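Local coordinates for outer membrane porin protein 32 (Delftia acidovorans, PDB 2FGQ), which forms anion-selective channels across the bacterial outer membrane as a homotrimeric porin and can bind malate, at residues 60-64 and 65-69; 281-284 and 285-288. One frame throughout, in Å; residues are numbered along the deposited sequence.

Contact 1: residues 60-64 and 65-69; sequences EIFGD and DGNAS. With CA (calcium ion), chain C.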
ATOM      1  N   GLU A  60      -8.460  -2.006   4.996  1.00  8.15           N
ATOM      2  CA  GLU A  60      -9.669  -2.212   4.203  1.00  8.81           C
ATOM      3  C   GLU A  60      -9.292  -2.560   2.758  1.00  8.94           C
ATOM      4  O   GLU A  60      -8.276  -2.121   2.203  1.00  9.15           O
ATOM      5  CB  GLU A  60     -10.512  -0.939   4.180  1.00  8.58           C
ATOM      6  CG  GLU A  60     -11.884  -1.111   3.559  1.00 11.03           C
ATOM      7  CD  GLU A  60     -12.883  -0.006   3.838  1.00 11.91           C
ATOM      8  OE1 GLU A  60     -12.612   0.898   4.669  1.00 14.85           O
ATOM      9  OE2 GLU A  60     -14.009  -0.100   3.247  1.00 13.25           O
ATOM     10  N   ILE A  61     -10.133  -3.418   2.183  1.00  9.19           N
ATOM     11  CA  ILE A  61     -10.081  -3.786   0.778  1.00  8.95           C
ATOM     12  C   ILE A  61     -11.235  -3.152   0.031  1.00  8.68           C
ATOM     13  O   ILE A  61     -12.355  -3.150   0.495  1.00  9.79           O
ATOM     14  CB  ILE A  61     -10.099  -5.334   0.642  1.00  9.40           C
ATOM     15  CG1 ILE A  61      -8.808  -5.912   1.216  1.00 10.84           C
ATOM     16  CG2 ILE A  61     -10.380  -5.792  -0.783  1.00 11.47           C
ATOM     17  CD1 ILE A  61      -7.577  -5.635   0.413  1.00 12.02           C
ATOM     18  N   PHE A  62     -10.961  -2.655  -1.156  1.00  9.11           N
ATOM     19  CA  PHE A  62     -11.932  -2.085  -2.064  1.00  8.94           C
ATOM     20  C   PHE A  62     -11.891  -2.849  -3.378  1.00 10.13           C
ATOM     21  O   PHE A  62     -11.126  -2.500  -4.288  1.00 10.36           O
ATOM     22  CB  PHE A  62     -11.647  -0.579  -2.291  1.00  9.37           C
ATOM     23  CG  PHE A  62     -11.604   0.236  -1.027  1.00  9.84           C
ATOM     24  CD1 PHE A  62     -12.770   0.782  -0.479  1.00 13.46           C
ATOM     25  CD2 PHE A  62     -10.422   0.420  -0.367  1.00 11.75           C
ATOM     26  CE1 PHE A  62     -12.732   1.538   0.706  1.00 13.13           C
ATOM     27  CE2 PHE A  62     -10.367   1.145   0.800  1.00 11.99           C
ATOM     28  CZ  PHE A  62     -11.528   1.708   1.349  1.00 11.85           C
ATOM     29  N   GLY A  63     -12.664  -3.927  -3.457  1.00  9.31           N
ATOM     30  CA  GLY A  63     -12.581  -4.840  -4.581  1.00 10.07           C
ATOM     31  C   GLY A  63     -13.053  -4.237  -5.875  1.00  9.60           C
ATOM     32  O   GLY A  63     -12.616  -4.662  -6.935  1.00 11.07           O
ATOM     33  N   ASP A  64     -13.885  -3.217  -5.832  1.00  9.19           N
ATOM     34  CA  ASP A  64     -14.363  -2.597  -7.071  1.00 10.27           C
ATOM     35  C   ASP A  64     -13.306  -1.788  -7.828  1.00 10.08           C
ATOM     36  O   ASP A  64     -13.419  -1.635  -9.038  1.00  9.80           O
ATOM     37  CB  ASP A  64     -15.635  -1.775  -6.850  1.00  9.11           C
ATOM     38  CG  ASP A  64     -15.467  -0.635  -5.846  1.00  9.61           C
ATOM     39  OD1 ASP A  64     -14.568  -0.641  -4.960  1.00 11.62           O
ATOM     40  OD2 ASP A  64     -16.239   0.362  -5.964  1.00 11.21           O
ATOM     41  N   ASP A  65     -12.279  -1.307  -7.129  1.00 10.35           N
ATOM     42  CA  ASP A  65     -11.219  -0.537  -7.751  1.00 10.18           C
ATOM     43  C   ASP A  65      -9.805  -0.961  -7.419  1.00 10.23           C
ATOM     44  O   ASP A  65      -8.865  -0.248  -7.750  1.00 11.02           O
ATOM     45  CB  ASP A  65     -11.436   0.961  -7.607  1.00 11.69           C
ATOM     46  CG  ASP A  65     -11.108   1.493  -6.237  1.00 14.78           C
ATOM     47  OD1 ASP A  65     -10.526   0.799  -5.379  1.00 14.34           O
ATOM     48  OD2 ASP A  65     -11.366   2.684  -5.978  1.00 20.58           O
ATOM     49  N   GLY A  66      -9.649  -2.157  -6.853  1.00 10.17           N
ATOM     50  CA  GLY A  66      -8.315  -2.658  -6.560  1.00 10.30           C
ATOM     51  C   GLY A  66      -7.526  -1.820  -5.599  1.00 10.43           C
ATOM     52  O   GLY A  66      -6.325  -1.730  -5.734  1.00 11.19           O
ATOM     53  N   ASN A  67      -8.209  -1.206  -4.637  1.00  9.88           N
ATOM     54  CA  ASN A  67      -7.536  -0.322  -3.683  1.00  9.65           C
ATOM     55  C   ASN A  67      -6.743   0.745  -4.446  1.00 10.45           C
ATOM     56  O   ASN A  67      -5.569   1.006  -4.174  1.00 10.43           O
ATOM     57  CB  ASN A  67      -6.633  -1.081  -2.707  1.00  9.65           C
ATOM     58  CG  ASN A  67      -7.378  -1.718  -1.582  1.00  9.54           C
ATOM     59  OD1 ASN A  67      -8.124  -2.666  -1.798  1.00 10.83           O
ATOM     60  ND2 ASN A  67      -7.201  -1.167  -0.353  1.00 10.08           N
ATOM     61  N   ALA A  68      -7.409   1.409  -5.371  1.00 12.42           N
ATOM     62  CA  ALA A  68      -6.769   2.392  -6.246  1.00 13.88           C
ATOM     63  C   ALA A  68      -6.043   3.510  -5.482  1.00 15.72           C
ATOM     64  O   ALA A  68      -4.986   3.994  -5.935  1.00 17.86           O
ATOM     65  CB  ALA A  68      -7.779   2.993  -7.188  1.00 14.88           C
ATOM     66  N   SER A  69      -6.549   3.864  -4.312  1.00 16.83           N
ATOM     67  CA  SER A  69      -5.873   4.938  -3.554  1.00 19.89           C
ATOM     68  C   SER A  69      -4.777   4.435  -2.606  1.00 19.36           C
ATOM     69  O   SER A  69      -4.160   5.236  -1.881  1.00 23.04           O
ATOM     70  CB  SER A  69      -6.867   5.821  -2.820  1.00 21.63           C
ATOM     71  OG  SER A  69      -7.492   5.096  -1.835  1.00 27.17           O
TER
HETATM   72 CA    CA C 501     -17.732   1.258  -7.612  1.00 10.48          CA
HETATM   73  O   HOH W   1     -14.272   2.480  -5.341  1.00 19.07           O
HETATM   74  O   HOH W   2     -15.940   2.944  -7.487  1.00 13.53           O
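Asn67 turns its side-chain amide back onto the chain that leads into it, and uses both ends of that amide on the backbone of residues 60-62. Its ND2 donates to Glu60 O at 2.9 Å with a nearly straight N-H (166°), and the acceptor lies in the amide plane. OD1 accepts from Phe62 N, also at 2.9 Å, the donor standing above the carbonyl plane. One amide serves two alternate residues of an extended chain, much as the edge of a neighbouring strand would. Phe62 meets this amide with its ring edge, CD2 lying 3.6 Å from Asn67 ND2, while Glu60 CG rests over one ring face.

The carbonyl of Phe62 closes the turn: its O accepts from Asn67 N at 3.2 Å and from Asp65 N at 3.3 Å, the two donors arriving from opposite faces of its plane. Asp65 is folded back by its first torsion (chi1 77°), with CG between the backbone N and the carbonyl carbon, and OD1 receives Ala68 N at 3.2 Å, an Asx motif.

Asp64 gives OD2 to a calcium ion at 2.4 Å, and water 1 donates to that oxygen and, weakly, to Asp65 OD2. The metal and water probably ease the repulsion between the carboxylates. Further ligands include Leu29 O and Gly309 O, Asn136 OD1 and Glu158 OE1 of the second subunit, and water 2. Such an intersubunit metal site, on a loop stabilised by its own side chains, fits the loop after the third barrel strand, which in trimeric porins typically latches onto the neighbour.

Contact 2: residues 281-284 and 285-288; sequences NLSK and RTAL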
ATOM      1  N   ASN A 281     -26.086 -18.232   4.079  1.00 15.64           N
ATOM      2  CA  ASN A 281     -24.769 -18.861   4.116  1.00 16.67           C
ATOM      3  C   ASN A 281     -24.643 -20.036   3.143  1.00 17.47           C
ATOM      4  O   ASN A 281     -25.459 -20.984   3.138  1.00 20.07           O
ATOM      5  CB  ASN A 281     -24.378 -19.291   5.532  1.00 18.53           C
ATOM      6  CG  ASN A 281     -24.468 -18.158   6.517  1.00 21.63           C
ATOM      7  OD1 ASN A 281     -25.190 -18.211   7.511  1.00 35.71           O
ATOM      8  ND2 ASN A 281     -23.739 -17.188   6.293  1.00 23.87           N
ATOM      9  N   LEU A 282     -23.657 -19.961   2.281  1.00 15.79           N
ATOM     10  CA  LEU A 282     -23.309 -21.101   1.422  1.00 16.21           C
ATOM     11  C   LEU A 282     -22.328 -22.007   2.126  1.00 16.79           C
ATOM     12  O   LEU A 282     -22.248 -23.206   1.822  1.00 18.77           O
ATOM     13  CB  LEU A 282     -22.711 -20.622   0.114  1.00 16.29           C
ATOM     14  CG  LEU A 282     -23.570 -19.710  -0.757  1.00 16.93           C
ATOM     15  CD1 LEU A 282     -22.749 -19.268  -1.953  1.00 17.20           C
ATOM     16  CD2 LEU A 282     -24.830 -20.435  -1.204  1.00 20.29           C
ATOM     17  N   SER A 283     -21.617 -21.433   3.091  1.00 15.70           N
ATOM     18  CA  SER A 283     -20.713 -22.145   3.967  1.00 15.91           C
ATOM     19  C   SER A 283     -20.490 -21.235   5.159  1.00 16.56           C
ATOM     20  O   SER A 283     -20.973 -20.103   5.176  1.00 17.54           O
ATOM     21  CB  SER A 283     -19.366 -22.401   3.276  1.00 16.06           C
ATOM     22  OG  SER A 283     -18.617 -21.185   3.074  1.00 15.56           O
ATOM     23  N   LYS A 284     -19.678 -21.682   6.108  1.00 18.41           N
ATOM     24  CA  LYS A 284     -19.321 -20.835   7.232  1.00 19.92           C
ATOM     25  C   LYS A 284     -18.569 -19.572   6.798  1.00 18.93           C
ATOM     26  O   LYS A 284     -18.713 -18.550   7.462  1.00 21.45           O
ATOM     27  CB  LYS A 284     -18.505 -21.596   8.283  1.00 21.78           C
ATOM     28  CG  LYS A 284     -19.297 -22.726   8.951  1.00 27.59           C
ATOM     29  CD  LYS A 284     -20.422 -22.208   9.877  1.00 37.20           C
ATOM     30  CE  LYS A 284     -19.984 -22.096  11.361  1.00 40.93           C
ATOM     31  NZ  LYS A 284     -19.991 -20.663  11.855  1.00 44.31           N
ATOM     32  N   ARG A 285     -17.811 -19.637   5.695  1.00 17.04           N
ATOM     33  CA  ARG A 285     -17.005 -18.512   5.237  1.00 16.05           C
ATOM     34  C   ARG A 285     -17.594 -17.720   4.087  1.00 14.51           C
ATOM     35  O   ARG A 285     -17.153 -16.622   3.829  1.00 15.18           O
ATOM     36  CB  ARG A 285     -15.595 -18.993   4.835  1.00 17.70           C
ATOM     37  CG  ARG A 285     -14.706 -19.536   6.001  1.00 22.03           C
ATOM     38  CD  ARG A 285     -13.540 -20.495   5.518  1.00 27.09           C
ATOM     39  NE  ARG A 285     -12.880 -19.855   4.404  1.00 31.65           N
ATOM     40  CZ  ARG A 285     -12.223 -20.430   3.436  1.00 33.17           C
ATOM     41  NH1 ARG A 285     -12.050 -21.758   3.380  1.00 31.86           N
ATOM     42  NH2 ARG A 285     -11.701 -19.643   2.510  1.00 34.31           N
ATOM     43  N   THR A 286     -18.582 -18.262   3.388  1.00 13.50           N
ATOM     44  CA  THR A 286     -19.119 -17.599   2.194  1.00 12.65           C
ATOM     45  C   THR A 286     -20.646 -17.402   2.311  1.00 12.58           C
ATOM     46  O   THR A 286     -21.373 -18.359   2.563  1.00 13.57           O
ATOM     47  CB  THR A 286     -18.855 -18.454   0.965  1.00 13.74           C
ATOM     48  OG1 THR A 286     -17.430 -18.590   0.806  1.00 15.00           O
ATOM     49  CG2 THR A 286     -19.344 -17.757  -0.267  1.00 15.10           C
ATOM     50  N   ALA A 287     -21.108 -16.174   2.128  1.00 12.10           N
ATOM     51  CA  ALA A 287     -22.537 -15.860   2.187  1.00 13.13           C
ATOM     52  C   ALA A 287     -22.937 -14.965   1.045  1.00 12.68           C
ATOM     53  O   ALA A 287     -22.152 -14.157   0.558  1.00 13.05           O
ATOM     54  CB  ALA A 287     -22.860 -15.156   3.498  1.00 14.78           C
ATOM     55  N   LEU A 288     -24.175 -15.137   0.598  1.00 13.10           N
ATOM     56  CA  LEU A 288     -24.851 -14.174  -0.253  1.00 12.94           C
ATOM     57  C   LEU A 288     -25.727 -13.305   0.643  1.00 12.66           C
ATOM     58  O   LEU A 288     -26.241 -13.763   1.662  1.00 14.84           O
ATOM     59  CB  LEU A 288     -25.689 -14.920  -1.284  1.00 14.32           C
ATOM     60  CG  LEU A 288     -25.147 -15.390  -2.617  1.00 22.48           C
ATOM     61  CD1 LEU A 288     -23.697 -15.330  -2.848  1.00 21.62           C
ATOM     62  CD2 LEU A 288     -25.936 -16.638  -3.203  1.00 21.23           C
TER
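Leu282 can be followed outward over the strand that begins after the turn. Its CB lies 3.6 Å from Thr286 O, beside the backbone bonds that this oxygen receives. With CG anti to the carbonyl carbon (chi1 -59°) and the chain then extended, CD1 touches two side chains of the returning strand, 4.1 Å from Thr286 CG2 and equally far from Leu288 CD1. Leu47 of the second subunit packs on the same leucine.

Thr286 O itself accepts twice, from Leu282 N at 2.8 Å and from Ser283 N at 3.1 Å, the latter in the carbonyl plane. Two successive N-H groups facing one carbonyl are consistent with a classic beta bulge, set just beyond the non-hydrogen-bonded pair Asn281-Ala287.

Ser283 ties the corner with its hydroxyl: OG accepts from Thr286 N at 2.9 Å and from Arg285 N at 3.1 Å. Glu45 of the second subunit also binds this hydroxyl, and its other carboxylate oxygen bonds Thr286 OG1. Ser283 OG accepting from Arg285 N, two residues on, makes an ST turn, and the bond from Thr286 N reinforces it, here closing the short hairpin turn between two strands of the porin barrel, at the trimer interface.

How the contacts relate
Contact 1 comes first along the chain, in the loop between strands 51-60 and 76-83, and contact 2 far later, at the turn joining strands 269-281 and 286-297. Their centres are 22 Å apart and their nearest atoms about 14 Å, so they do not touch. Both belong to the same closed antiparallel barrel of sixteen strands, which strand 320-331 completes by pairing with both 286-297 and 4-17. By the usual porin topology, the first connection is an external loop and the second a periplasmic turn. Each meets the second subunit, one through shared calcium and the other through Glu45, so the two probably hold the trimer interface at different levels of the barrel.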